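Local coordinates for protein lipocalin AI-4 (Rhodnius prolixus, PDB 5HAE) that binds a hydroxyeicosatetraenoic acid inside a lipocalin barrel and probably captures cysteinyl leukotrienes or related eicosanoids, at residues G29-T34 with F126-S131; D121-F126 with L145-L150. All coordinates share one frame; numbering follows the deposited sequence.

Contact 1 (G29-T34 with F126-S131); sequences GDWYLT and FNRQSS. With EAH ((5S,7E,9E,11Z,14Z)-5-hydroxyicosa-7,9,11,14-tetraenoic acid), chain B.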
# COMPACT_ATOMS: atom_id res chain seq x y z
N GLY A 29 3.54 -12.79 -6.29
CA GLY A 29 2.16 -13.24 -6.17
C GLY A 29 1.14 -12.11 -6.11
O GLY A 29 1.42 -10.99 -6.54
N ASP A 30 -0.04 -12.43 -5.59
CA ASP A 30 -1.16 -11.49 -5.52
C ASP A 30 -1.40 -11.00 -4.10
O ASP A 30 -1.21 -11.76 -3.14
CB ASP A 30 -2.44 -12.14 -6.02
CG ASP A 30 -2.40 -12.45 -7.50
OD1 ASP A 30 -1.59 -11.85 -8.23
OD2 ASP A 30 -3.20 -13.31 -7.92
N TRP A 31 -1.83 -9.74 -3.98
CA TRP A 31 -2.22 -9.16 -2.68
C TRP A 31 -3.61 -8.53 -2.77
O TRP A 31 -3.83 -7.63 -3.60
CB TRP A 31 -1.21 -8.10 -2.22
CG TRP A 31 0.11 -8.61 -1.66
CD1 TRP A 31 1.33 -8.56 -2.28
CD2 TRP A 31 0.33 -9.17 -0.36
NE1 TRP A 31 2.30 -9.09 -1.44
CE2 TRP A 31 1.71 -9.47 -0.26
CE3 TRP A 31 -0.50 -9.47 0.73
CZ2 TRP A 31 2.27 -10.05 0.89
CZ3 TRP A 31 0.06 -10.05 1.86
CH2 TRP A 31 1.43 -10.33 1.93
N TYR A 32 -4.55 -8.99 -1.95
CA TYR A 32 -5.90 -8.41 -1.92
C TYR A 32 -5.95 -7.25 -0.92
O TYR A 32 -5.51 -7.40 0.21
CB TYR A 32 -6.96 -9.47 -1.57
CG TYR A 32 -7.10 -10.54 -2.63
CD1 TYR A 32 -6.35 -11.70 -2.58
CD2 TYR A 32 -7.96 -10.37 -3.71
CE1 TYR A 32 -6.45 -12.67 -3.55
CE2 TYR A 32 -8.08 -11.35 -4.69
CZ TYR A 32 -7.31 -12.48 -4.61
OH TYR A 32 -7.40 -13.45 -5.58
N LEU A 33 -6.48 -6.10 -1.32
CA LEU A 33 -6.62 -4.99 -0.39
C LEU A 33 -7.93 -5.15 0.37
O LEU A 33 -8.99 -4.79 -0.14
CB LEU A 33 -6.60 -3.64 -1.13
CG LEU A 33 -6.81 -2.36 -0.30
CD1 LEU A 33 -5.85 -2.32 0.90
CD2 LEU A 33 -6.62 -1.14 -1.18
N THR A 34 -7.87 -5.71 1.57
CA THR A 34 -9.10 -6.12 2.26
C THR A 34 -9.62 -5.11 3.28
O THR A 34 -10.81 -5.08 3.57
CB THR A 34 -8.89 -7.46 2.99
OG1 THR A 34 -7.86 -7.33 3.98
CG2 THR A 34 -8.49 -8.56 1.98
N PHE A 126 -3.29 -5.65 3.47
CA PHE A 126 -3.34 -6.57 2.35
C PHE A 126 -3.33 -7.99 2.87
O PHE A 126 -2.71 -8.29 3.89
CB PHE A 126 -2.16 -6.35 1.39
CG PHE A 126 -2.22 -5.03 0.64
CD1 PHE A 126 -1.67 -3.88 1.19
CD2 PHE A 126 -2.81 -4.96 -0.61
CE1 PHE A 126 -1.72 -2.67 0.50
CE2 PHE A 126 -2.87 -3.75 -1.30
CZ PHE A 126 -2.31 -2.61 -0.75
N ASN A 127 -4.01 -8.86 2.14
CA ASN A 127 -4.09 -10.27 2.46
C ASN A 127 -3.83 -11.10 1.21
O ASN A 127 -4.11 -10.65 0.09
CB ASN A 127 -5.47 -10.61 3.05
CG ASN A 127 -5.48 -10.55 4.56
OD1 ASN A 127 -4.80 -11.34 5.21
ND2 ASN A 127 -6.23 -9.60 5.13
N ARG A 128 -3.26 -12.29 1.40
CA ARG A 128 -3.02 -13.18 0.28
C ARG A 128 -4.31 -13.81 -0.19
O ARG A 128 -4.40 -14.20 -1.35
CB ARG A 128 -2.01 -14.28 0.64
CG ARG A 128 -0.58 -13.77 0.87
CD ARG A 128 -0.04 -13.03 -0.34
NE ARG A 128 1.42 -12.93 -0.29
CZ ARG A 128 2.18 -12.55 -1.31
NH1 ARG A 128 1.62 -12.22 -2.47
NH2 ARG A 128 3.51 -12.50 -1.17
N GLN A 129 -5.29 -13.94 0.71
CA GLN A 129 -6.63 -14.44 0.34
C GLN A 129 -7.63 -13.30 0.38
O GLN A 129 -7.52 -12.41 1.23
CB GLN A 129 -7.10 -15.54 1.29
CG GLN A 129 -6.16 -16.73 1.40
CD GLN A 129 -6.63 -17.75 2.43
OE1 GLN A 129 -5.93 -18.03 3.40
NE2 GLN A 129 -7.83 -18.30 2.22
N SER A 130 -8.61 -13.33 -0.52
CA SER A 130 -9.68 -12.33 -0.53
C SER A 130 -10.52 -12.39 0.75
O SER A 130 -11.18 -11.42 1.10
CB SER A 130 -10.57 -12.52 -1.75
OG SER A 130 -11.27 -13.75 -1.67
N SER A 131 -10.52 -13.54 1.42
CA SER A 131 -11.28 -13.72 2.66
C SER A 131 -10.48 -13.32 3.91
O SER A 131 -10.97 -13.40 5.03
CB SER A 131 -11.74 -15.16 2.78
OG SER A 131 -10.61 -16.02 2.79
O1 EAH B . -5.93 4.90 -0.01
C1 EAH B . -5.17 5.91 -0.03
O2 EAH B . -3.93 5.75 -0.18
C2 EAH B . -5.75 7.30 0.15
C3 EAH B . -6.49 7.71 -1.11
C4 EAH B . -5.85 6.97 -2.26
C5 EAH B . -6.09 7.66 -3.55
O3 EAH B . -7.21 7.09 -4.21
C6 EAH B . -4.80 7.45 -4.31
C7 EAH B . -4.75 6.12 -5.04
C8 EAH B . -3.54 5.67 -5.42
C9 EAH B . -3.32 4.20 -5.68
C10 EAH B . -2.06 3.72 -5.79
C11 EAH B . -1.89 2.28 -6.20
C12 EAH B . -0.68 1.69 -6.26
C13 EAH B . 0.61 2.42 -5.92
C14 EAH B . 0.79 2.48 -4.41
C15 EAH B . 1.11 1.42 -3.63
C16 EAH B . 1.32 0.03 -4.19
C17 EAH B . 0.81 -1.02 -3.21
C18 EAH B . 1.34 -2.37 -3.66
C19 EAH B . 0.80 -3.47 -2.78
C20 EAH B . 1.28 -4.80 -3.33
O HOH W 1 -2.59 -14.41 -2.95
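R128 and D30 make the first polar link between G29-T34 and F126-S131: R128 NH1 donates to D30 O at 2.9 Å. The oxygen lies in the guanidinium plane, whereas the donor stands 61° out of the carbonyl plane, so the bond does not follow a lone pair. NH1 also reaches T28 O, and NE goes to Y102 O; arginine suits a place where several backbone carbonyls need donors. The strands pair antiparallel at Y32 and N127, which exchange two backbone bonds, Y32 N to N127 O (2.7 Å) and N127 N to Y32 O (2.8 Å). At the far end N127 ND2 gives a hydrogen to T34 OG1 at 3.0 Å, with the hydroxyl in the amide plane; E133 O takes a second bond from that nitrogen.

The guanidinium also lies flat on the W31 indole, planes 14° apart and centres 3.7 Å apart, while R128 CD sits squarely over the six-membered ring. A bend at chi2 (-58°) turns the arginine back over the tryptophan. This pairing of tryptophan and arginine at the closed end of the barrel is a lipocalin hallmark. Beside it, W31 CE3 packs on F126 CB. The F126 ring is sandwiched, with L33 CD1 over one face (4.0 Å from the centroid) and C19 of the bound hydroxyeicosatetraenoic acid over the opposite one. On the other face of the sheet S130 CB lies over a face of the Y32 ring in a CH-pi contact, close enough because serine is small.

The contact joins strand 30-36 to the end of strand 120-127. Strand 46-51 pairs with the other edge of 30-36, and W31, F126 and N127 rest on strand 105-112.

Contact 2 (D121-F126 with L145-L150); sequences DNFLLF and LELTSL. With EAH ((5S,7E,9E,11Z,14Z)-5-hydroxyicosa-7,9,11,14-tetraenoic acid), chain B.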
# COMPACT_ATOMS: atom_id res chain seq x y z
N ASP A 121 -3.29 10.24 2.56
CA ASP A 121 -2.63 9.01 2.92
C ASP A 121 -3.59 8.01 3.55
O ASP A 121 -4.78 8.29 3.70
CB ASP A 121 -1.41 9.29 3.84
CG ASP A 121 -1.77 9.87 5.20
OD1 ASP A 121 -2.96 9.92 5.57
OD2 ASP A 121 -0.83 10.27 5.93
N ASN A 122 -3.05 6.84 3.87
CA ASN A 122 -3.86 5.75 4.37
C ASN A 122 -2.98 4.67 4.97
O ASN A 122 -1.78 4.59 4.69
CB ASN A 122 -4.71 5.16 3.23
CG ASN A 122 -6.11 4.76 3.69
OD1 ASN A 122 -6.37 4.64 4.88
ND2 ASN A 122 -7.02 4.56 2.73
N PHE A 123 -3.57 3.86 5.83
CA PHE A 123 -2.93 2.61 6.21
C PHE A 123 -3.78 1.52 5.61
O PHE A 123 -5.00 1.55 5.74
CB PHE A 123 -2.82 2.47 7.72
CG PHE A 123 -1.71 3.31 8.33
CD1 PHE A 123 -1.94 4.62 8.71
CD2 PHE A 123 -0.44 2.77 8.53
CE1 PHE A 123 -0.93 5.39 9.27
CE2 PHE A 123 0.58 3.53 9.10
CZ PHE A 123 0.32 4.84 9.47
N LEU A 124 -3.11 0.58 4.94
CA LEU A 124 -3.74 -0.46 4.13
C LEU A 124 -3.39 -1.85 4.64
O LEU A 124 -2.23 -2.13 4.90
CB LEU A 124 -3.28 -0.34 2.68
CG LEU A 124 -3.36 1.04 2.00
CD1 LEU A 124 -2.64 0.99 0.64
CD2 LEU A 124 -4.80 1.46 1.84
N LEU A 125 -4.40 -2.72 4.77
CA LEU A 125 -4.15 -4.11 5.12
C LEU A 125 -4.37 -4.98 3.90
O LEU A 125 -5.47 -5.02 3.33
CB LEU A 125 -5.05 -4.59 6.27
CG LEU A 125 -4.79 -6.03 6.76
CD1 LEU A 125 -3.38 -6.18 7.34
CD2 LEU A 125 -5.84 -6.52 7.77
N PHE A 126 -3.29 -5.65 3.47
CA PHE A 126 -3.34 -6.57 2.35
C PHE A 126 -3.33 -7.99 2.87
O PHE A 126 -2.71 -8.29 3.89
CB PHE A 126 -2.16 -6.35 1.39
CG PHE A 126 -2.22 -5.03 0.64
CD1 PHE A 126 -1.67 -3.88 1.19
CD2 PHE A 126 -2.81 -4.96 -0.61
CE1 PHE A 126 -1.72 -2.67 0.50
CE2 PHE A 126 -2.87 -3.75 -1.30
CZ PHE A 126 -2.31 -2.61 -0.75
N LEU A 145 -0.12 2.27 16.47
CA LEU A 145 -0.39 3.22 15.39
C LEU A 145 -1.79 3.84 15.48
O LEU A 145 -2.21 4.54 14.57
CB LEU A 145 -0.25 2.54 14.03
CG LEU A 145 1.09 1.94 13.61
CD1 LEU A 145 0.91 1.10 12.35
CD2 LEU A 145 2.11 3.05 13.38
N GLU A 146 -2.49 3.54 16.57
CA GLU A 146 -3.88 3.98 16.76
C GLU A 146 -4.79 3.57 15.60
O GLU A 146 -5.70 4.31 15.22
CB GLU A 146 -3.92 5.49 16.98
CG GLU A 146 -3.13 5.93 18.22
CD GLU A 146 -3.11 7.43 18.42
OE1 GLU A 146 -4.20 8.01 18.63
OE2 GLU A 146 -2.02 8.04 18.36
N LEU A 147 -4.55 2.39 15.04
CA LEU A 147 -5.37 1.85 13.98
C LEU A 147 -6.32 0.79 14.53
O LEU A 147 -6.30 -0.38 14.11
CB LEU A 147 -4.50 1.25 12.88
CG LEU A 147 -3.52 2.24 12.26
CD1 LEU A 147 -2.67 1.51 11.26
CD2 LEU A 147 -4.27 3.41 11.62
N THR A 148 -7.16 1.21 15.47
CA THR A 148 -7.97 0.28 16.23
C THR A 148 -9.23 -0.18 15.51
O THR A 148 -9.87 -1.14 15.94
CB THR A 148 -8.39 0.90 17.57
OG1 THR A 148 -9.22 -0.02 18.29
CG2 THR A 148 -9.15 2.20 17.34
N SER A 149 -9.61 0.49 14.43
CA SER A 149 -10.84 0.07 13.73
C SER A 149 -10.75 0.22 12.23
O SER A 149 -11.43 1.06 11.64
CB SER A 149 -12.05 0.85 14.26
OG SER A 149 -11.88 2.25 14.09
N LEU A 150 -9.93 -0.62 11.60
CA LEU A 150 -9.79 -0.59 10.15
C LEU A 150 -11.13 -0.89 9.47
O LEU A 150 -11.85 -1.80 9.87
CB LEU A 150 -8.74 -1.60 9.69
CG LEU A 150 -7.30 -1.33 10.11
CD1 LEU A 150 -6.41 -2.52 9.79
CD2 LEU A 150 -6.78 -0.09 9.41
O1 EAH B . -5.93 4.90 -0.01
C1 EAH B . -5.17 5.91 -0.03
O2 EAH B . -3.93 5.75 -0.18
C2 EAH B . -5.75 7.30 0.15
C3 EAH B . -6.49 7.71 -1.11
C4 EAH B . -5.85 6.97 -2.26
C5 EAH B . -6.09 7.66 -3.55
O3 EAH B . -7.21 7.09 -4.21
C6 EAH B . -4.80 7.45 -4.31
C7 EAH B . -4.75 6.12 -5.04
C8 EAH B . -3.54 5.67 -5.42
C9 EAH B . -3.32 4.20 -5.68
C10 EAH B . -2.06 3.72 -5.79
C11 EAH B . -1.89 2.28 -6.20
C12 EAH B . -0.68 1.69 -6.26
C13 EAH B . 0.61 2.42 -5.92
C14 EAH B . 0.79 2.48 -4.41
C15 EAH B . 1.11 1.42 -3.63
C16 EAH B . 1.32 0.03 -4.19
C17 EAH B . 0.81 -1.02 -3.21
C18 EAH B . 1.34 -2.37 -3.66
C19 EAH B . 0.80 -3.47 -2.78
C20 EAH B . 1.28 -4.80 -3.33
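Outside the barrel wall, behind the strand that lines the lipid pocket, F123 and L125 meet the leucines of the loop following helix 139-144. F123 carries the contact. L147 CD1 stands over a face of its ring, 4.0 Å from the centroid and 30° off the normal, and comes within 3.6 Å of F123 CG; the other methyl, CD2, reaches F123 CD1 at 3.9 Å. Holding CG anti to its carbonyl carbon (chi1 -58°), L147 crosses the phenylalanine at about a right angle and sets both methyls against it. L145 CD1 touches the far part of the ring, at CE2 (4.1 Å). Further along, L150 CD1 meets L125 CB more loosely, at 4.3 Å. Branched leucines suit this apolar interface, where no hydrogen bond crosses.

N122 points to the interior instead, its ND2 donating to O1 of the bound hydroxyeicosatetraenoic acid at 3.0 Å, nearly straight at 170°. R110 NE also bonds this ligand.

A Schellman motif with E146 as its C-prime residue ends helix 139-144 and turns the chain. L147 and L150 rest on L142 of that helix, and L145 reaches L107 of strand 105-112, the neighbour of 120-127.

How the contacts relate
Both contacts use strand 120-127 and share F126, but they engage different surroundings. Contact 1 is partly buried and continues the sheet, mixing backbone pairing, an arginine on an indole and aromatic packing near the ligand's tail; its R128 end is partly exposed. Contact 2 is buried and wholly apolar across its segments, fastening a loop to the outside of the same strand, while N122 on the inward side meets the ligand's carboxylate end. T34 N, 3.0 Å from L125 O, makes a probable hydrogen bond between the two, and L33 CD1 packs on L124 CB. Strand 120-127 thus touches the ligand near both its ends, while the middle of the lipid bows away from it.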